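Local atomic coordinates of alpha-1,3-glucanase (Bacillus circulans, PDB entry 5ZRU), a protein that probably hydrolyses the alpha-1,3-linkages of glucan as a glycoside hydrolase of family GH87, this chain being its catalytic unit with bound calcium and zinc ions. Residues G94-Y99 with V108-Y113; K104-P109 with V140-D145; G470-I475 with S531-P536; A501-Y506 with A541-T546. All coordinates share one frame; numbering follows the deposited sequence.

Interaction 1 (G94-Y99 with V108-Y113); sequences GSLDVY and VPLTSY. With PE5 (3,6,9,12,15,18,21,24-octaoxahexacosan-1-ol), chain C.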
# COMPACT_ATOMS: atom_id res chain seq x y z
N GLY A 94 14.18 19.69 0.88
CA GLY A 94 14.42 20.32 -0.41
C GLY A 94 13.13 20.80 -1.00
O GLY A 94 12.17 21.11 -0.27
N SER A 95 13.06 20.85 -2.32
CA SER A 95 11.89 21.41 -2.98
C SER A 95 12.00 21.19 -4.48
O SER A 95 13.08 20.94 -5.01
CB SER A 95 11.75 22.91 -2.69
OG SER A 95 12.84 23.64 -3.25
N LEU A 96 10.85 21.30 -5.15
CA LEU A 96 10.79 21.42 -6.60
C LEU A 96 9.77 22.50 -6.94
O LEU A 96 8.84 22.74 -6.18
CB LEU A 96 10.42 20.09 -7.28
CG LEU A 96 11.52 19.03 -7.39
CD1 LEU A 96 10.95 17.72 -7.90
CD2 LEU A 96 12.67 19.49 -8.31
N ASP A 97 9.97 23.15 -8.09
CA ASP A 97 9.11 24.24 -8.54
C ASP A 97 8.08 23.72 -9.55
O ASP A 97 8.35 22.80 -10.32
CB ASP A 97 9.94 25.35 -9.20
CG ASP A 97 10.77 26.14 -8.18
OD1 ASP A 97 10.54 26.00 -6.97
OD2 ASP A 97 11.67 26.90 -8.60
N VAL A 98 6.90 24.34 -9.53
CA VAL A 98 5.80 23.99 -10.42
C VAL A 98 5.48 25.21 -11.28
O VAL A 98 5.28 26.31 -10.75
CB VAL A 98 4.56 23.55 -9.63
CG1 VAL A 98 3.41 23.16 -10.58
CG2 VAL A 98 4.91 22.42 -8.67
N TYR A 99 5.46 25.02 -12.60
CA TYR A 99 5.05 26.05 -13.54
C TYR A 99 3.83 25.57 -14.31
O TYR A 99 3.73 24.40 -14.66
CB TYR A 99 6.17 26.39 -14.55
CG TYR A 99 7.41 26.99 -13.92
CD1 TYR A 99 8.35 26.19 -13.29
CD2 TYR A 99 7.65 28.36 -13.97
CE1 TYR A 99 9.49 26.74 -12.72
CE2 TYR A 99 8.78 28.92 -13.41
CZ TYR A 99 9.70 28.10 -12.78
OH TYR A 99 10.83 28.64 -12.22
N VAL A 108 7.14 23.54 -4.12
CA VAL A 108 6.61 22.44 -3.32
C VAL A 108 7.72 21.93 -2.42
O VAL A 108 8.72 21.41 -2.93
CB VAL A 108 6.06 21.31 -4.21
CG1 VAL A 108 5.60 20.14 -3.35
CG2 VAL A 108 4.93 21.82 -5.05
N PRO A 109 7.59 22.05 -1.10
CA PRO A 109 8.61 21.47 -0.22
C PRO A 109 8.59 19.95 -0.29
O PRO A 109 7.54 19.32 -0.45
CB PRO A 109 8.20 21.96 1.18
CG PRO A 109 7.17 23.03 0.95
CD PRO A 109 6.51 22.70 -0.35
N LEU A 110 9.79 19.36 -0.17
CA LEU A 110 10.01 17.93 -0.30
C LEU A 110 10.97 17.47 0.80
O LEU A 110 11.80 18.25 1.27
CB LEU A 110 10.62 17.56 -1.67
CG LEU A 110 9.81 17.97 -2.89
CD1 LEU A 110 10.65 17.72 -4.14
CD2 LEU A 110 8.49 17.17 -2.94
N THR A 111 10.86 16.20 1.17
CA THR A 111 11.80 15.66 2.15
C THR A 111 12.00 14.18 1.89
O THR A 111 11.11 13.50 1.35
CB THR A 111 11.32 15.89 3.60
OG1 THR A 111 12.31 15.42 4.53
CG2 THR A 111 10.01 15.15 3.86
N SER A 112 13.19 13.67 2.24
CA SER A 112 13.42 12.23 2.27
C SER A 112 13.32 11.67 3.68
O SER A 112 13.66 10.50 3.89
CB SER A 112 14.78 11.87 1.64
OG SER A 112 15.85 12.64 2.17
N TYR A 113 12.81 12.46 4.62
CA TYR A 113 12.65 12.03 6.02
C TYR A 113 11.87 10.73 6.13
O TYR A 113 12.27 9.81 6.86
CB TYR A 113 11.94 13.13 6.82
CG TYR A 113 11.59 12.74 8.25
CD1 TYR A 113 12.53 12.87 9.27
CD2 TYR A 113 10.33 12.25 8.58
CE1 TYR A 113 12.23 12.53 10.58
CE2 TYR A 113 10.01 11.90 9.91
CZ TYR A 113 10.97 12.05 10.89
OH TYR A 113 10.70 11.72 12.19
C48 PE5 C . 5.93 17.28 10.96
C50 PE5 C . 6.60 16.16 10.16
O1 PE5 C . 7.83 16.60 9.64
C1 PE5 C . 8.56 15.62 8.95
C2 PE5 C . 9.78 16.25 8.26
O2 PE5 C . 9.35 17.14 7.27
C3 PE5 C . 10.36 17.89 6.66
C4 PE5 C . 9.74 18.87 5.66
O3 PE5 C . 8.97 18.17 4.72
C5 PE5 C . 8.41 18.92 3.68
C6 PE5 C . 6.92 18.57 3.50
O4 PE5 C . 6.73 17.49 2.63
C7 PE5 C . 5.74 16.56 2.99
C8 PE5 C . 4.41 17.28 3.27
O5 PE5 C . 3.56 16.42 3.96
C9 PE5 C . 2.42 17.04 4.50
C10 PE5 C . 1.21 16.65 3.66
O6 PE5 C . 0.56 17.81 3.24
C11 PE5 C . -0.26 17.65 2.12
C12 PE5 C . -0.68 19.01 1.58
O7 PE5 C . -2.07 19.07 1.68
C13 PE5 C . -2.72 19.68 0.60
C14 PE5 C . -4.06 20.23 1.10
O8 PE5 C . -3.88 20.69 2.40
C15 PE5 C . -5.04 21.17 3.04
C16 PE5 C . -4.86 22.66 3.36
O52 PE5 C . -4.65 22.86 4.73
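The flat groups meeting across Gly94-Tyr99 and Val108-Tyr113 are peptide units, and they are turned differently from rung to rung. Leu110 N stands above the carbonyl plane of Gly94, 56° out of it, at 3.0 Å from Gly94 O. Val108 N instead meets Leu96 O almost head-on, at 2.8 Å. Gly94 N returns a bond to Leu110 O and Leu96 N one to Val108 O, so two hydrogen-bonded antiparallel pairs, Gly94-Leu110 and Leu96-Val108, enclose the non-hydrogen-bonded pair Ser95-Pro109. Beside that pair Ser95 CA lies 3.2 Å from Val108 O, a CA-H...O contact. The ring of Tyr113 belongs to the loop beyond the strand: PE5 C1 comes to it obliquely, 3.8 Å from Tyr113 CD2, while PE5 O3 lies 3.3 Å from Thr111 CG2. Thr111 OG1 accepts from Tyr113 N, an ST turn that starts the loop. Beneath the hairpin the apolar branches pair up. Leu110 CG stands beside its backbone N (chi1 -58°), 4.0 Å from Ser95 CA. Leu110 CD1 touches Leu96 CG at 3.6 Å. Further along, Val98 CG2 and Val108 CG2 meet at 3.7 Å. Ser95 and Pro109 occupy the other face. The two strands form a beta hairpin in the D1 region, with 103-111 at the border of a five-stranded antiparallel sheet. Strand 153-157 flanks 93-100 on its far side, and the leucine and valine face packs on Val140 and Trp142 of strand 132-144 and on Tyr166 and Val168 of strand 166-174.

Interaction 2 (K104-P109 with V140-D145); sequences KAKTVP and VHWKMD. With PE5 (3,6,9,12,15,18,21,24-octaoxahexacosan-1-ol), chain C.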
# COMPACT_ATOMS: atom_id res chain seq x y z
N LYS A 104 5.27 30.57 -12.91
CA LYS A 104 5.61 29.89 -11.66
C LYS A 104 4.40 29.87 -10.73
O LYS A 104 3.84 30.92 -10.40
CB LYS A 104 6.80 30.56 -10.99
CG LYS A 104 7.41 29.77 -9.84
CD LYS A 104 8.76 30.36 -9.44
CE LYS A 104 9.46 29.50 -8.40
NZ LYS A 104 8.70 29.43 -7.13
N ALA A 105 3.99 28.68 -10.32
CA ALA A 105 2.78 28.51 -9.52
C ALA A 105 3.06 28.18 -8.08
O ALA A 105 2.37 28.67 -7.19
CB ALA A 105 1.89 27.42 -10.12
N LYS A 106 4.06 27.34 -7.82
CA LYS A 106 4.33 26.86 -6.47
C LYS A 106 5.79 26.49 -6.39
O LYS A 106 6.41 26.09 -7.38
CB LYS A 106 3.50 25.62 -6.11
CG LYS A 106 2.01 25.72 -6.37
CD LYS A 106 1.20 25.31 -5.16
CE LYS A 106 -0.21 25.84 -5.29
NZ LYS A 106 -0.44 27.10 -4.53
N THR A 107 6.34 26.62 -5.19
CA THR A 107 7.50 25.84 -4.79
C THR A 107 7.00 24.81 -3.79
O THR A 107 6.44 25.18 -2.75
CB THR A 107 8.60 26.72 -4.19
OG1 THR A 107 9.08 27.62 -5.20
CG2 THR A 107 9.76 25.84 -3.73
N VAL A 108 7.14 23.54 -4.12
CA VAL A 108 6.61 22.44 -3.32
C VAL A 108 7.72 21.93 -2.42
O VAL A 108 8.72 21.41 -2.93
CB VAL A 108 6.06 21.31 -4.21
CG1 VAL A 108 5.60 20.14 -3.35
CG2 VAL A 108 4.93 21.82 -5.05
N PRO A 109 7.59 22.05 -1.10
CA PRO A 109 8.61 21.47 -0.22
C PRO A 109 8.59 19.95 -0.29
O PRO A 109 7.54 19.32 -0.45
CB PRO A 109 8.20 21.96 1.18
CG PRO A 109 7.17 23.03 0.95
CD PRO A 109 6.51 22.70 -0.35
N VAL A 140 4.03 13.52 -2.54
CA VAL A 140 3.47 14.73 -1.95
C VAL A 140 2.25 15.09 -2.79
O VAL A 140 2.09 14.62 -3.91
CB VAL A 140 4.45 15.93 -1.90
CG1 VAL A 140 5.57 15.67 -0.89
CG2 VAL A 140 5.03 16.22 -3.28
N HIS A 141 1.37 15.91 -2.22
CA HIS A 141 0.25 16.42 -3.00
C HIS A 141 0.01 17.88 -2.64
O HIS A 141 0.40 18.34 -1.57
CB HIS A 141 -1.03 15.57 -2.81
CG HIS A 141 -1.60 15.58 -1.42
ND1 HIS A 141 -1.11 14.79 -0.41
CD2 HIS A 141 -2.65 16.26 -0.89
CE1 HIS A 141 -1.82 14.99 0.69
NE2 HIS A 141 -2.76 15.88 0.42
N TRP A 142 -0.60 18.60 -3.57
CA TRP A 142 -0.90 20.02 -3.35
C TRP A 142 -2.08 20.39 -4.23
O TRP A 142 -2.46 19.66 -5.14
CB TRP A 142 0.32 20.90 -3.66
CG TRP A 142 0.75 20.88 -5.12
CD1 TRP A 142 0.30 21.70 -6.11
CD2 TRP A 142 1.70 19.99 -5.72
NE1 TRP A 142 0.91 21.38 -7.30
CE2 TRP A 142 1.78 20.34 -7.09
CE3 TRP A 142 2.50 18.95 -5.24
CZ2 TRP A 142 2.62 19.68 -7.98
CZ3 TRP A 142 3.33 18.28 -6.13
CH2 TRP A 142 3.40 18.66 -7.49
N LYS A 143 -2.66 21.56 -3.95
CA LYS A 143 -3.79 22.07 -4.72
C LYS A 143 -3.35 23.30 -5.49
O LYS A 143 -2.63 24.15 -4.96
CB LYS A 143 -4.97 22.42 -3.82
CG LYS A 143 -5.69 21.23 -3.24
CD LYS A 143 -6.88 21.64 -2.38
CE LYS A 143 -6.44 22.36 -1.11
NZ LYS A 143 -7.60 22.55 -0.18
N MET A 144 -3.78 23.38 -6.74
CA MET A 144 -3.52 24.54 -7.59
C MET A 144 -4.55 25.63 -7.30
O MET A 144 -5.68 25.35 -6.91
CB MET A 144 -3.59 24.15 -9.06
CG MET A 144 -2.75 22.93 -9.42
SD MET A 144 -1.01 23.27 -9.13
CE MET A 144 -0.71 24.56 -10.32
N ASP A 145 -4.15 26.89 -7.52
CA ASP A 145 -5.08 28.00 -7.30
C ASP A 145 -6.25 27.96 -8.26
O ASP A 145 -7.35 28.40 -7.91
CB ASP A 145 -4.36 29.35 -7.44
CG ASP A 145 -3.30 29.56 -6.39
OD1 ASP A 145 -2.49 30.48 -6.56
OD2 ASP A 145 -3.28 28.79 -5.41
C48 PE5 C . 5.93 17.28 10.96
C50 PE5 C . 6.60 16.16 10.16
O1 PE5 C . 7.83 16.60 9.64
C1 PE5 C . 8.56 15.62 8.95
C2 PE5 C . 9.78 16.25 8.26
O2 PE5 C . 9.35 17.14 7.27
C3 PE5 C . 10.36 17.89 6.66
C4 PE5 C . 9.74 18.87 5.66
O3 PE5 C . 8.97 18.17 4.72
C5 PE5 C . 8.41 18.92 3.68
C6 PE5 C . 6.92 18.57 3.50
O4 PE5 C . 6.73 17.49 2.63
C7 PE5 C . 5.74 16.56 2.99
C8 PE5 C . 4.41 17.28 3.27
O5 PE5 C . 3.56 16.42 3.96
C9 PE5 C . 2.42 17.04 4.50
C10 PE5 C . 1.21 16.65 3.66
O6 PE5 C . 0.56 17.81 3.24
C11 PE5 C . -0.26 17.65 2.12
C12 PE5 C . -0.68 19.01 1.58
O7 PE5 C . -2.07 19.07 1.68
C13 PE5 C . -2.72 19.68 0.60
C14 PE5 C . -4.06 20.23 1.10
O8 PE5 C . -3.88 20.69 2.40
C15 PE5 C . -5.04 21.17 3.04
C16 PE5 C . -4.86 22.66 3.36
O52 PE5 C . -4.65 22.86 4.73
O HOH W 1 -0.31 29.52 -7.68
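Lys106 reaches across to Trp142, Lys143 and Asp145, each step of its chain meeting something different. From CB, which points toward strand 140-144, the chain bends at chi2 (-130°), bringing CD to 3.8 Å from Trp142 CD1 as lysine and indole run past one another in opposing senses. Next, Lys106 CE passes 3.0 Å from Lys143 O. At the tip, Lys106 NZ and Asp145 OD2 form a salt bridge at 3.4 Å, its hydrogen bond weak. The other carboxylate oxygen is reached through water, which donates to Asp145 OD1 at 2.6 Å and to Ala105 O. Ala105 and Lys106 both stand opposite Val98, a classic beta bulge, and both side chains start out toward the second strand. Ala105 CB accordingly rests 3.9 Å from Met144 CE. Further along, Val108 CG2 sits over a face of the indole, 3.8 Å from the centroid of the six-membered ring and 13° off its normal, a CH-pi contact. Val108 CG1 and Val140 CG2 meet tip to tip at 4.0 Å, and Val140 CG2 and Met144 SD lie at the edge of the indole. On the far side of strand 140-144, PE5 C11 lies over one face of His141, which also stacks with Trp315. The strands belong to two sheets, the axes of these short segments approaching to 8.6 Å, and face each other as in a beta-sandwich, consistent with the galactose-binding-like clan of D1. The contact is apolar inside, where buried Trp142 NE1 has no hydrogen-bond partner in the model, and the lysine-aspartate pair closes it at the margin, probably adding modest electrostatic attraction.

Interaction 3 (G470-I475 with S531-P536); sequences GERGAI and SRFSSP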
# COMPACT_ATOMS: atom_id res chain seq x y z
N GLY A 470 16.53 -14.56 -2.71
CA GLY A 470 15.93 -15.64 -3.45
C GLY A 470 14.76 -15.18 -4.31
O GLY A 470 14.21 -14.09 -4.13
N GLU A 471 14.39 -16.06 -5.24
CA GLU A 471 13.30 -15.81 -6.17
C GLU A 471 11.94 -15.99 -5.51
O GLU A 471 11.78 -16.75 -4.55
CB GLU A 471 13.41 -16.73 -7.39
CG GLU A 471 13.37 -18.22 -7.07
CD GLU A 471 14.75 -18.84 -6.79
OE1 GLU A 471 15.71 -18.11 -6.49
OE2 GLU A 471 14.86 -20.09 -6.84
N ARG A 472 10.94 -15.26 -6.03
CA ARG A 472 9.55 -15.40 -5.65
C ARG A 472 8.69 -15.28 -6.90
O ARG A 472 9.01 -14.51 -7.81
CB ARG A 472 9.11 -14.33 -4.63
CG ARG A 472 9.80 -14.44 -3.26
CD ARG A 472 9.24 -15.61 -2.48
NE ARG A 472 10.01 -15.87 -1.27
CZ ARG A 472 9.77 -16.88 -0.44
NH1 ARG A 472 8.76 -17.70 -0.67
NH2 ARG A 472 10.53 -17.05 0.64
N GLY A 473 7.61 -16.06 -6.95
CA GLY A 473 6.72 -16.00 -8.08
C GLY A 473 5.91 -14.72 -8.08
O GLY A 473 5.76 -14.04 -7.07
N ALA A 474 5.41 -14.34 -9.26
CA ALA A 474 4.37 -13.32 -9.29
C ALA A 474 3.21 -13.74 -8.40
O ALA A 474 2.62 -12.92 -7.69
CB ALA A 474 3.90 -13.07 -10.74
N ILE A 475 2.87 -15.03 -8.44
CA ILE A 475 2.06 -15.69 -7.42
C ILE A 475 2.98 -16.67 -6.71
O ILE A 475 3.57 -17.53 -7.36
CB ILE A 475 0.85 -16.42 -8.04
CG1 ILE A 475 -0.08 -15.44 -8.76
CG2 ILE A 475 0.10 -17.22 -6.97
CD1 ILE A 475 -1.28 -16.13 -9.44
N SER A 531 19.83 -19.10 -8.66
CA SER A 531 18.65 -19.53 -7.93
C SER A 531 19.00 -19.82 -6.48
O SER A 531 20.01 -20.47 -6.19
CB SER A 531 18.02 -20.79 -8.58
OG SER A 531 16.97 -21.32 -7.79
N ARG A 532 18.16 -19.34 -5.57
CA ARG A 532 18.28 -19.73 -4.17
C ARG A 532 17.94 -21.20 -3.99
O ARG A 532 18.68 -21.94 -3.34
CB ARG A 532 17.37 -18.86 -3.30
CG ARG A 532 17.34 -19.27 -1.81
CD ARG A 532 16.29 -18.45 -1.07
NE ARG A 532 16.19 -18.75 0.35
CZ ARG A 532 15.18 -18.35 1.12
NH1 ARG A 532 14.17 -17.66 0.59
NH2 ARG A 532 15.16 -18.65 2.41
N PHE A 533 16.82 -21.64 -4.57
CA PHE A 533 16.25 -22.93 -4.21
C PHE A 533 16.69 -24.08 -5.10
O PHE A 533 16.65 -25.23 -4.66
CB PHE A 533 14.72 -22.86 -4.25
CG PHE A 533 14.13 -21.90 -3.27
CD1 PHE A 533 14.31 -22.08 -1.90
CD2 PHE A 533 13.38 -20.82 -3.71
CE1 PHE A 533 13.75 -21.20 -0.98
CE2 PHE A 533 12.82 -19.93 -2.80
CZ PHE A 533 13.01 -20.12 -1.44
N SER A 534 17.10 -23.81 -6.34
CA SER A 534 17.25 -24.87 -7.32
C SER A 534 18.51 -24.63 -8.12
O SER A 534 19.33 -23.76 -7.82
CB SER A 534 16.03 -24.94 -8.25
OG SER A 534 14.83 -24.73 -7.53
N SER A 535 18.67 -25.44 -9.16
CA SER A 535 19.74 -25.22 -10.12
C SER A 535 19.41 -23.99 -10.96
O SER A 535 18.25 -23.58 -11.04
CB SER A 535 19.90 -26.46 -10.99
OG SER A 535 18.64 -26.87 -11.47
N PRO A 536 20.42 -23.39 -11.60
CA PRO A 536 20.16 -22.18 -12.39
C PRO A 536 19.11 -22.42 -13.46
O PRO A 536 19.00 -23.50 -14.03
CB PRO A 536 21.53 -21.87 -13.03
CG PRO A 536 22.51 -22.55 -12.16
CD PRO A 536 21.84 -23.78 -11.64
O HOH W 2 13.24 -16.66 -1.92
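Glu471 directs its carboxylate at the Ser531 hydroxyl and the backbone N-H groups of Arg532 and Phe533, both oxygens engaged. OE1 receives Arg532 N on its syn lone pair at 2.9 Å. OE2 accepts from Ser531 OG at 2.6 Å, also on the syn side but 32° out of the carboxylate plane, and more weakly from Phe533 N. The chain bends at chi2 (-90°), swinging CD aside. Ser531 OG, while donating to the glutamate, accepts from Ser534 N at 2.9 Å, an ST motif that fixes the turn. Tyr543 OH adds a further weak bond to OE2. An alanine in place of Glu471 would probably leave Arg532 N and the Ser531 hydroxyl without their acceptor and set the 531-534 turn free to shift. The arginines are arranged otherwise: the guanidinium planes of Arg472 and Arg532 stand 72° apart, with NH2 of Arg472 3.7 Å from NH1 of Arg532. Phe533 CE1 lies over one face of the Arg532 guanidinium, and a water in that group's plane links Arg532 NH1 to Glu471 O. Beneath, Gly470 CA abuts Arg532 CB at 3.5 Å. Both segments are loops of the D2 region, leading to strands 475-478 and 542-544. Chemically, one carboxylate gathers the turn, and the repulsion between the arginines is probably eased by the acids paired with Arg472, namely Asp466, Asp476 and Glu478.

Interaction 4 (A501-Y506 with A541-T546); sequences AIQFGY and AIYTYT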
# COMPACT_ATOMS: atom_id res chain seq x y z
N ALA A 501 6.33 -17.03 -13.09
CA ALA A 501 4.99 -16.48 -12.86
C ALA A 501 4.33 -17.10 -11.63
O ALA A 501 3.75 -16.40 -10.80
CB ALA A 501 4.11 -16.67 -14.10
N ILE A 502 4.36 -18.43 -11.51
CA ILE A 502 3.72 -19.13 -10.41
C ILE A 502 4.74 -20.05 -9.77
O ILE A 502 5.36 -20.86 -10.47
CB ILE A 502 2.49 -19.93 -10.88
CG1 ILE A 502 1.50 -19.01 -11.60
CG2 ILE A 502 1.80 -20.61 -9.71
CD1 ILE A 502 0.40 -19.77 -12.30
N GLN A 503 4.92 -19.93 -8.45
CA GLN A 503 5.99 -20.61 -7.71
C GLN A 503 5.43 -21.33 -6.49
O GLN A 503 4.67 -20.73 -5.71
CB GLN A 503 7.07 -19.60 -7.28
CG GLN A 503 8.13 -20.12 -6.30
CD GLN A 503 9.30 -19.15 -6.15
OE1 GLN A 503 9.71 -18.53 -7.11
NE2 GLN A 503 9.82 -19.02 -4.93
N PHE A 504 5.80 -22.60 -6.32
CA PHE A 504 5.42 -23.44 -5.18
C PHE A 504 6.68 -23.96 -4.51
O PHE A 504 7.57 -24.47 -5.19
CB PHE A 504 4.63 -24.71 -5.57
CG PHE A 504 3.37 -24.48 -6.34
CD1 PHE A 504 3.41 -24.15 -7.68
CD2 PHE A 504 2.14 -24.71 -5.74
CE1 PHE A 504 2.23 -23.99 -8.41
CE2 PHE A 504 0.96 -24.56 -6.47
CZ PHE A 504 1.02 -24.20 -7.79
N GLY A 505 6.72 -23.92 -3.18
CA GLY A 505 7.85 -24.55 -2.52
C GLY A 505 7.67 -24.71 -1.03
O GLY A 505 6.62 -24.38 -0.47
N TYR A 506 8.75 -25.20 -0.40
CA TYR A 506 8.79 -25.74 0.97
C TYR A 506 7.93 -27.00 1.05
O TYR A 506 7.21 -27.32 0.10
CB TYR A 506 8.40 -24.68 2.01
CG TYR A 506 9.53 -23.68 2.19
CD1 TYR A 506 9.78 -22.73 1.22
CD2 TYR A 506 10.37 -23.72 3.30
CE1 TYR A 506 10.82 -21.81 1.35
CE2 TYR A 506 11.43 -22.81 3.44
CZ TYR A 506 11.64 -21.86 2.45
OH TYR A 506 12.67 -20.94 2.54
N ALA A 541 6.95 -20.31 -16.58
CA ALA A 541 5.52 -20.11 -16.31
C ALA A 541 5.13 -20.70 -14.96
O ALA A 541 4.42 -20.06 -14.17
CB ALA A 541 4.68 -20.74 -17.42
N ILE A 542 5.56 -21.94 -14.69
CA ILE A 542 5.25 -22.62 -13.43
C ILE A 542 6.53 -23.23 -12.90
O ILE A 542 7.26 -23.90 -13.64
CB ILE A 542 4.18 -23.70 -13.62
CG1 ILE A 542 2.92 -23.11 -14.27
CG2 ILE A 542 3.85 -24.36 -12.28
CD1 ILE A 542 1.90 -24.16 -14.73
N TYR A 543 6.77 -23.05 -11.60
CA TYR A 543 8.01 -23.41 -10.94
C TYR A 543 7.69 -24.07 -9.61
O TYR A 543 6.90 -23.52 -8.83
CB TYR A 543 8.87 -22.15 -10.73
CG TYR A 543 10.09 -22.26 -9.85
CD1 TYR A 543 11.05 -23.25 -10.06
CD2 TYR A 543 10.32 -21.33 -8.84
CE1 TYR A 543 12.19 -23.33 -9.25
CE2 TYR A 543 11.46 -21.39 -8.05
CZ TYR A 543 12.39 -22.39 -8.26
OH TYR A 543 13.52 -22.42 -7.47
N THR A 544 8.27 -25.23 -9.33
CA THR A 544 8.25 -25.75 -7.97
C THR A 544 9.66 -26.11 -7.54
O THR A 544 10.50 -26.50 -8.36
CB THR A 544 7.32 -26.98 -7.79
OG1 THR A 544 8.02 -28.17 -8.14
CG2 THR A 544 6.03 -26.84 -8.65
N TYR A 545 9.93 -25.91 -6.26
CA TYR A 545 11.16 -26.37 -5.62
C TYR A 545 10.82 -27.28 -4.45
O TYR A 545 11.56 -27.37 -3.47
CB TYR A 545 12.05 -25.20 -5.19
CG TYR A 545 11.39 -24.19 -4.27
CD1 TYR A 545 10.53 -23.22 -4.78
CD2 TYR A 545 11.66 -24.19 -2.91
CE1 TYR A 545 9.92 -22.30 -3.94
CE2 TYR A 545 11.06 -23.26 -2.06
CZ TYR A 545 10.19 -22.31 -2.59
OH TYR A 545 9.59 -21.38 -1.77
N THR A 546 9.66 -27.94 -4.53
CA THR A 546 9.30 -29.06 -3.68
C THR A 546 8.74 -30.17 -4.55
O THR A 546 8.13 -29.91 -5.59
CB THR A 546 8.27 -28.68 -2.59
OG1 THR A 546 8.00 -29.82 -1.76
CG2 THR A 546 6.95 -28.22 -3.21
O HOH W 3 11.18 -26.88 -0.83
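Strands 502-505 and 542-544 run parallel, 13° apart, in direct register: Ile502 beside Ile542, Gln503 beside Tyr543, Phe504 beside Thr544. Their hydrogen bonds run Ile502 N to Ala541 O, Tyr543 N to Ile502 O at 2.8 Å, Phe504 N to Tyr543 O at 2.9 Å, and Tyr545 N to Phe504 O. Such in-register parallel pairing is that of neighbouring coils of a parallel beta-helix, the fold expected of the pectate-lyase-like clan. Ile502 and Ile542 share the face that packs on Phe553; Phe504 CE1 comes within 4.2 Å of Ile542 CG2. On the other face Gln503 and Tyr543 run alongside each other in the same sense, amide and ring planes 90° apart, with Gln503 OE1 at the ring edge, 3.3 Å from Tyr543 CD2. Gln503 NE2 bonds to Glu471 O. Past the strands, Tyr545 CG sits between the backbone N and the carbonyl carbon (chi1 56°), and the ring lays a face against Gly505 CA, 3.3 Å from its centroid, a CH-pi contact. Tyr545 OH reaches the edge of the Tyr506 ring, 3.3 Å from Tyr506 CD1. An alanine replacing Tyr545 would probably open a gap over Gly505 and deprive Phe533 of its stacking partner. A water spans Tyr545 O and, weakly, Tyr506 N. Backbone bonds thus hold the coils in step, while the ring lies too near Gly505 CA to leave room for a side chain there.

How the interactions relate
From the N terminus, strand 93-100 turns back into 103-111, and interaction 1 closes this hairpin. Interaction 2 starts on the same returning strand, sharing Val108 and Pro109, and closes a longer loop to strand 132-144, so one strand serves a sheet on its edge and a facing sheet through its side chains. Both lie in the D1 region and touch PE5. Then come interactions 3 and 4 in the D2 region, whose segments alternate along the chain, 470-475, 501-506, 531-536, 541-546: the two loops cross. Their centres are about 8 Å apart, and together they join loops 470-475 and 531-536 to coil strands 502-505 and 542-544; interactions 1 and 4 have centres about 43 Å apart.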